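Local coordinates for protein uncharacterized esterase YxiM (Bacillus subtilis, PDB 2O14) that is an uncharacterised member of the GDSL lipolytic enzyme family that probably hydrolyses ester bonds with a serine nucleophile, at residues Thr164-Gly169 with Gln201-Ala206; Tyr233-Leu238 with Asp271-Thr276. All blocks are in the same frame, centred on the assembly; numbering follows the deposited sequence.

Contact 1: residues Thr164-Gly169 with Gln201-Ala206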
loop_
_atom_site.group_PDB
_atom_site.type_symbol
_atom_site.label_atom_id
_atom_site.label_comp_id
_atom_site.label_asym_id
_atom_site.label_seq_id
_atom_site.Cartn_x
_atom_site.Cartn_y
_atom_site.Cartn_z
ATOM N N THR A 164 5.592 9.826 7.998
ATOM C CA THR A 164 5.387 8.783 7.002
ATOM C C THR A 164 5.319 9.247 5.558
ATOM O O THR A 164 4.897 10.362 5.267
ATOM C CB THR A 164 4.069 8.030 7.279
ATOM O OG1 THR A 164 4.007 7.653 8.661
ATOM C CG2 THR A 164 3.969 6.785 6.402
ATOM N N ILE A 165 5.736 8.361 4.659
ATOM C CA ILE A 165 5.671 8.611 3.226
ATOM C C ILE A 165 4.499 7.754 2.748
ATOM O O ILE A 165 4.582 6.524 2.782
ATOM C CB ILE A 165 6.922 8.109 2.479
ATOM C CG1 ILE A 165 8.182 8.794 3.010
ATOM C CG2 ILE A 165 6.764 8.376 0.980
ATOM C CD1 ILE A 165 8.219 10.267 2.740
ATOM N N TYR A 166 3.407 8.388 2.327
ATOM C CA TYR A 166 2.252 7.639 1.834
ATOM C C TYR A 166 2.393 7.541 0.321
ATOM O O TYR A 166 2.469 8.563 -0.369
ATOM C CB TYR A 166 0.954 8.361 2.201
ATOM C CG TYR A 166 0.690 8.392 3.687
ATOM C CD1 TYR A 166 0.040 7.334 4.322
ATOM C CD2 TYR A 166 1.129 9.459 4.467
ATOM C CE1 TYR A 166 -0.168 7.340 5.699
ATOM C CE2 TYR A 166 0.930 9.471 5.844
ATOM C CZ TYR A 166 0.282 8.411 6.453
ATOM O OH TYR A 166 0.096 8.424 7.813
ATOM N N VAL A 167 2.432 6.318 -0.196
ATOM C CA VAL A 167 2.598 6.122 -1.630
ATOM C C VAL A 167 1.328 5.730 -2.378
ATOM O O VAL A 167 0.610 4.810 -1.978
ATOM C CB VAL A 167 3.670 5.044 -1.922
ATOM C CG1 VAL A 167 3.990 5.014 -3.411
ATOM C CG2 VAL A 167 4.927 5.321 -1.114
ATOM N N GLY A 168 1.064 6.440 -3.472
ATOM C CA GLY A 168 -0.083 6.140 -4.306
ATOM C C GLY A 168 0.445 5.700 -5.661
ATOM O O GLY A 168 1.471 6.210 -6.119
ATOM N N GLY A 169 -0.223 4.751 -6.308
ATOM C CA GLY A 169 0.255 4.307 -7.607
ATOM C C GLY A 169 -0.477 3.104 -8.164
ATOM O O GLY A 169 -1.544 2.731 -7.669
ATOM N N GLN A 201 8.246 6.410 7.776
ATOM C CA GLN A 201 7.566 5.129 7.725
ATOM C C GLN A 201 7.116 5.159 6.269
ATOM O O GLN A 201 6.870 6.233 5.719
ATOM C CB GLN A 201 6.326 5.107 8.627
ATOM C CG GLN A 201 6.581 4.739 10.080
ATOM C CD GLN A 201 7.301 3.412 10.218
ATOM O OE1 GLN A 201 8.531 3.361 10.210
ATOM N NE2 GLN A 201 6.537 2.327 10.330
ATOM N N VAL A 202 7.024 4.003 5.634
ATOM C CA VAL A 202 6.574 3.968 4.255
ATOM C C VAL A 202 5.297 3.144 4.165
ATOM O O VAL A 202 5.292 1.967 4.508
ATOM C CB VAL A 202 7.638 3.339 3.322
ATOM C CG1 VAL A 202 7.118 3.305 1.898
ATOM C CG2 VAL A 202 8.933 4.134 3.389
ATOM N N ARG A 203 4.211 3.768 3.727
ATOM C CA ARG A 203 2.952 3.052 3.572
ATOM C C ARG A 203 2.586 3.084 2.089
ATOM O O ARG A 203 2.077 4.082 1.583
ATOM C CB ARG A 203 1.848 3.695 4.420
ATOM C CG ARG A 203 2.087 3.610 5.928
ATOM C CD ARG A 203 0.971 4.311 6.701
ATOM N NE ARG A 203 -0.302 3.605 6.584
ATOM C CZ ARG A 203 -0.730 2.677 7.433
ATOM N NH1 ARG A 203 0.010 2.340 8.478
ATOM N NH2 ARG A 203 -1.893 2.073 7.225
ATOM N N ASN A 204 2.866 1.981 1.403
ATOM C CA ASN A 204 2.602 1.854 -0.025
ATOM C C ASN A 204 1.153 1.449 -0.271
ATOM O O ASN A 204 0.814 0.263 -0.234
ATOM C CB ASN A 204 3.542 0.810 -0.628
ATOM C CG ASN A 204 3.509 0.802 -2.137
ATOM O OD1 ASN A 204 2.703 1.491 -2.749
ATOM N ND2 ASN A 204 4.390 0.020 -2.748
HETATM N N MSE A 205 0.311 2.441 -0.548
HETATM C CA MSE A 205 -1.118 2.217 -0.777
HETATM C C MSE A 205 -1.500 2.024 -2.240
HETATM O O MSE A 205 -2.680 1.947 -2.570
HETATM C CB MSE A 205 -1.928 3.384 -0.199
HETATM C CG MSE A 205 -1.613 3.710 1.255
HETATM SE SE MSE A 205 -1.697 2.152 2.443
HETATM C CE MSE A 205 -3.629 2.049 2.678
ATOM N N ALA A 206 -0.504 1.943 -3.116
ATOM C CA ALA A 206 -0.751 1.762 -4.541
ATOM C C ALA A 206 -1.421 0.414 -4.780
ATOM O O ALA A 206 -1.324 -0.489 -3.947
ATOM C CB ALA A 206 0.566 1.836 -5.307
#

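Contact 2: residues Tyr233-Leu238 with Asp271-Thr276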
loop_
_atom_site.group_PDB
_atom_site.type_symbol
_atom_site.label_atom_id
_atom_site.label_comp_id
_atom_site.label_asym_id
_atom_site.label_seq_id
_atom_site.Cartn_x
_atom_site.Cartn_y
_atom_site.Cartn_z
ATOM N N TYR A 233 4.760 12.995 3.518
ATOM C CA TYR A 233 4.831 13.165 2.076
ATOM C C TYR A 233 3.856 12.214 1.394
ATOM O O TYR A 233 3.722 11.053 1.794
ATOM C CB TYR A 233 6.249 12.883 1.566
ATOM C CG TYR A 233 7.233 13.991 1.841
ATOM C CD1 TYR A 233 7.130 15.217 1.191
ATOM C CD2 TYR A 233 8.277 13.812 2.743
ATOM C CE1 TYR A 233 8.045 16.243 1.432
ATOM C CE2 TYR A 233 9.199 14.830 2.992
ATOM C CZ TYR A 233 9.077 16.043 2.332
ATOM O OH TYR A 233 9.987 17.049 2.576
ATOM N N PHE A 234 3.153 12.721 0.386
ATOM C CA PHE A 234 2.235 11.898 -0.390
ATOM C C PHE A 234 2.952 11.714 -1.720
ATOM O O PHE A 234 2.995 12.631 -2.538
ATOM C CB PHE A 234 0.897 12.610 -0.603
ATOM C CG PHE A 234 -0.036 11.889 -1.547
ATOM C CD1 PHE A 234 -0.131 10.496 -1.537
ATOM C CD2 PHE A 234 -0.853 12.607 -2.421
ATOM C CE1 PHE A 234 -1.030 9.825 -2.383
ATOM C CE2 PHE A 234 -1.757 11.948 -3.270
ATOM C CZ PHE A 234 -1.843 10.553 -3.247
HETATM N N MSE A 235 3.545 10.543 -1.914
HETATM C CA MSE A 235 4.271 10.246 -3.142
HETATM C C MSE A 235 3.301 9.561 -4.085
HETATM O O MSE A 235 2.906 8.413 -3.864
HETATM C CB MSE A 235 5.457 9.346 -2.830
HETATM C CG MSE A 235 6.440 9.210 -3.962
HETATM SE SE MSE A 235 8.199 8.866 -3.263
HETATM C CE MSE A 235 8.926 10.650 -3.425
ATOM N N LEU A 236 2.922 10.278 -5.139
ATOM C CA LEU A 236 1.937 9.788 -6.096
ATOM C C LEU A 236 2.445 9.624 -7.535
ATOM O O LEU A 236 3.046 10.536 -8.108
ATOM C CB LEU A 236 0.730 10.744 -6.052
ATOM C CG LEU A 236 -0.616 10.504 -6.752
ATOM C CD1 LEU A 236 -0.489 10.825 -8.215
ATOM C CD2 LEU A 236 -1.076 9.076 -6.544
ATOM N N GLN A 237 2.215 8.444 -8.107
ATOM C CA GLN A 237 2.603 8.170 -9.488
ATOM C C GLN A 237 1.517 7.364 -10.194
ATOM O O GLN A 237 1.387 6.154 -9.985
ATOM C CB GLN A 237 3.922 7.397 -9.579
ATOM C CG GLN A 237 4.298 7.070 -11.036
ATOM C CD GLN A 237 5.583 6.276 -11.177
ATOM O OE1 GLN A 237 6.658 6.749 -10.812
ATOM N NE2 GLN A 237 5.476 5.063 -11.716
ATOM N N LEU A 238 0.738 8.052 -11.020
ATOM C CA LEU A 238 -0.330 7.425 -11.785
ATOM C C LEU A 238 -0.266 7.995 -13.194
ATOM O O LEU A 238 0.463 8.957 -13.446
ATOM C CB LEU A 238 -1.696 7.727 -11.152
ATOM C CG LEU A 238 -1.994 7.062 -9.803
ATOM C CD1 LEU A 238 -3.239 7.679 -9.184
ATOM C CD2 LEU A 238 -2.181 5.562 -9.995
ATOM N N ASP A 271 2.928 17.421 2.416
ATOM C CA ASP A 271 3.467 17.793 1.113
ATOM C C ASP A 271 3.227 16.716 0.064
ATOM O O ASP A 271 3.040 15.541 0.389
ATOM C CB ASP A 271 4.966 18.087 1.211
ATOM C CG ASP A 271 5.256 19.372 1.960
ATOM O OD1 ASP A 271 4.622 20.400 1.636
ATOM O OD2 ASP A 271 6.118 19.354 2.865
ATOM N N VAL A 272 3.234 17.131 -1.198
ATOM C CA VAL A 272 3.005 16.210 -2.299
ATOM C C VAL A 272 4.185 16.118 -3.254
ATOM O O VAL A 272 4.747 17.139 -3.662
ATOM C CB VAL A 272 1.781 16.626 -3.130
ATOM C CG1 VAL A 272 1.561 15.626 -4.251
ATOM C CG2 VAL A 272 0.555 16.719 -2.248
ATOM N N ILE A 273 4.551 14.889 -3.605
ATOM C CA ILE A 273 5.634 14.643 -4.548
ATOM C C ILE A 273 5.049 13.848 -5.712
ATOM O O ILE A 273 4.721 12.668 -5.557
ATOM C CB ILE A 273 6.772 13.799 -3.926
ATOM C CG1 ILE A 273 7.369 14.519 -2.713
ATOM C CG2 ILE A 273 7.851 13.538 -4.974
ATOM C CD1 ILE A 273 8.301 13.654 -1.905
ATOM N N LEU A 274 4.909 14.494 -6.867
ATOM C CA LEU A 274 4.370 13.823 -8.047
ATOM C C LEU A 274 5.500 13.175 -8.838
ATOM O O LEU A 274 6.608 13.709 -8.900
ATOM C CB LEU A 274 3.637 14.818 -8.947
ATOM C CG LEU A 274 2.414 15.538 -8.377
ATOM C CD1 LEU A 274 1.891 16.506 -9.417
ATOM C CD2 LEU A 274 1.333 14.529 -7.987
ATOM N N SER A 275 5.217 12.025 -9.443
ATOM C CA SER A 275 6.214 11.319 -10.235
ATOM C C SER A 275 5.684 10.947 -11.611
ATOM O O SER A 275 4.564 10.460 -11.742
ATOM C CB SER A 275 6.657 10.048 -9.506
ATOM O OG SER A 275 7.550 9.282 -10.303
ATOM N N THR A 276 6.486 11.190 -12.642
ATOM C CA THR A 276 6.091 10.833 -13.999
ATOM C C THR A 276 6.450 9.359 -14.144
ATOM O O THR A 276 7.605 8.974 -13.969
ATOM C CB THR A 276 6.857 11.668 -15.052
ATOM O OG1 THR A 276 8.269 11.532 -14.839
ATOM C CG2 THR A 276 6.465 13.142 -14.944
HETATM O O HOH W 1 1.712 10.871 -11.567
#

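Contact 1: residues Thr164-Gly169 with Gln201-Ala206
Thr164-Val167 and Gln201-Asn204 pair as parallel strands in the central sheet of the SGNH (GDSL) hydrolase fold, with 201-204 at the sheet's edge; they are the two strands of a beta-alpha-beta unit. Ile165 N donates to Gln201 O, Arg203 N to Ile165 O and Val167 N to Arg203 O (2.9 Å, N-H...O 176°), and beyond the strand Met205 N reaches Val167 O on a more bent path.

On the face shared by Thr164, Tyr166, Gln201 and Arg203, the Thr164 methyl CG2 sits over the centre of the Tyr166 ring, 4.0 Å above its plane, and meets Arg203 CG at 3.7 Å. Arg203 runs beside the tyrosine in the same direction, its CD 3.4 Å from Tyr166 CE1, with the guanidinium and ring planes 49° apart. A long aliphatic stem suits this place: it packs alongside the tyrosine while its charged end goes on toward the N-terminal beta domain, where NH2 makes a weak hydrogen bond to Gln110. The other face carries Val167, whose CG2 lies 4.2 Å from Val202 CG1.

Past Asn204 the chain turns. Asn204 OD1 accepts from Ala206 N (3.3 Å), an Asx turn, while ND2 bonds to Val173 O and Asn175 OD1. Gly169, first residue of the family's Gly-Asp-Ser signature, has no side chain, and the small Ala206 CB closes to 3.2 Å from Gly169 N. Asn204 thus satisfies backbone groups on both the turn and the loop after the probable nucleophile Ser171, tying the two together by directed polar bonds.

Contact 2: residues Tyr233-Leu238 with Asp271-Thr276
Tyr233 and Asp271 lie side by side and point the same way, with Asp271 CB 3.6 Å from Tyr233 CD1 and the ring and carboxylate planes 34° apart. Ile273 crosses the tyrosine side chain at a slant: CG1 stands anti to the carbonyl carbon (chi1 -60°), and the terminal methyl CD1 touches Tyr233 CD1 at 3.7 Å. Two residues on, and on the same face, Met235, a selenomethionine, turns its chain at SE and brings CE against Ile273 CD1 and CG2. The long unbranched methionine chain can reach across to the isoleucine, though the exact closeness of CE, 3.4 Å from both carbons, is doubtful. Tyr311 and Ile313 of the adjoining strand also pack on Ile273, while Tyr233 OH is hydrogen-bonded to Ala365 O.

The backbones are parallel neighbours within the five-stranded sheet, joined through helix 251-266 as a beta-alpha-beta unit; Ile273 N, for example, donates to Phe234 O at 2.9 Å. That helix packs on the opposite face, which is wholly apolar here. Leu236 CB lies 3.8 Å above the Phe234 ring plane, offset toward the rim, and Leu236 CD1 meets Leu274 CD2 at 4.1 Å as the two leucines run side by side. Val265 touches both Phe234 and Val272, and Ile262 touches Leu274.

At the C-terminal end the chemistry becomes polar. Gln237 is extended, CD anti to CA (chi2 -179°), and its OE1 accepts from Ser275 OG (2.7 Å) in the carboxamide plane, on a lone pair. Trp187 NE1 donates to the same oxygen, so two donors grip it in this buried setting. A water accepts from Leu238 N and donates to Ser275 O, bridging the strands where they part.

Overall arrangement
Contacts 1 and 2 belong to one parallel sheet, in the order 201-204, 164-169, 233-237, 271-275, and their centres are about 10 Å apart. The join is between the inner strands: Met235 N lies 2.7 Å from Tyr166 O, a probable hydrogen bond, and Ile165 packs on Tyr233. At their C-terminal ends both contacts approach the probable catalytic site. The side chains of Ala206 and Gln237 are about 8 and 9 Å from that of Ser171, and the side chain of Gln237 is about 10 Å from that of His342. The manganese ion, held by Asp19, Ser24 and Asp65, belongs instead to the N-terminal beta domain.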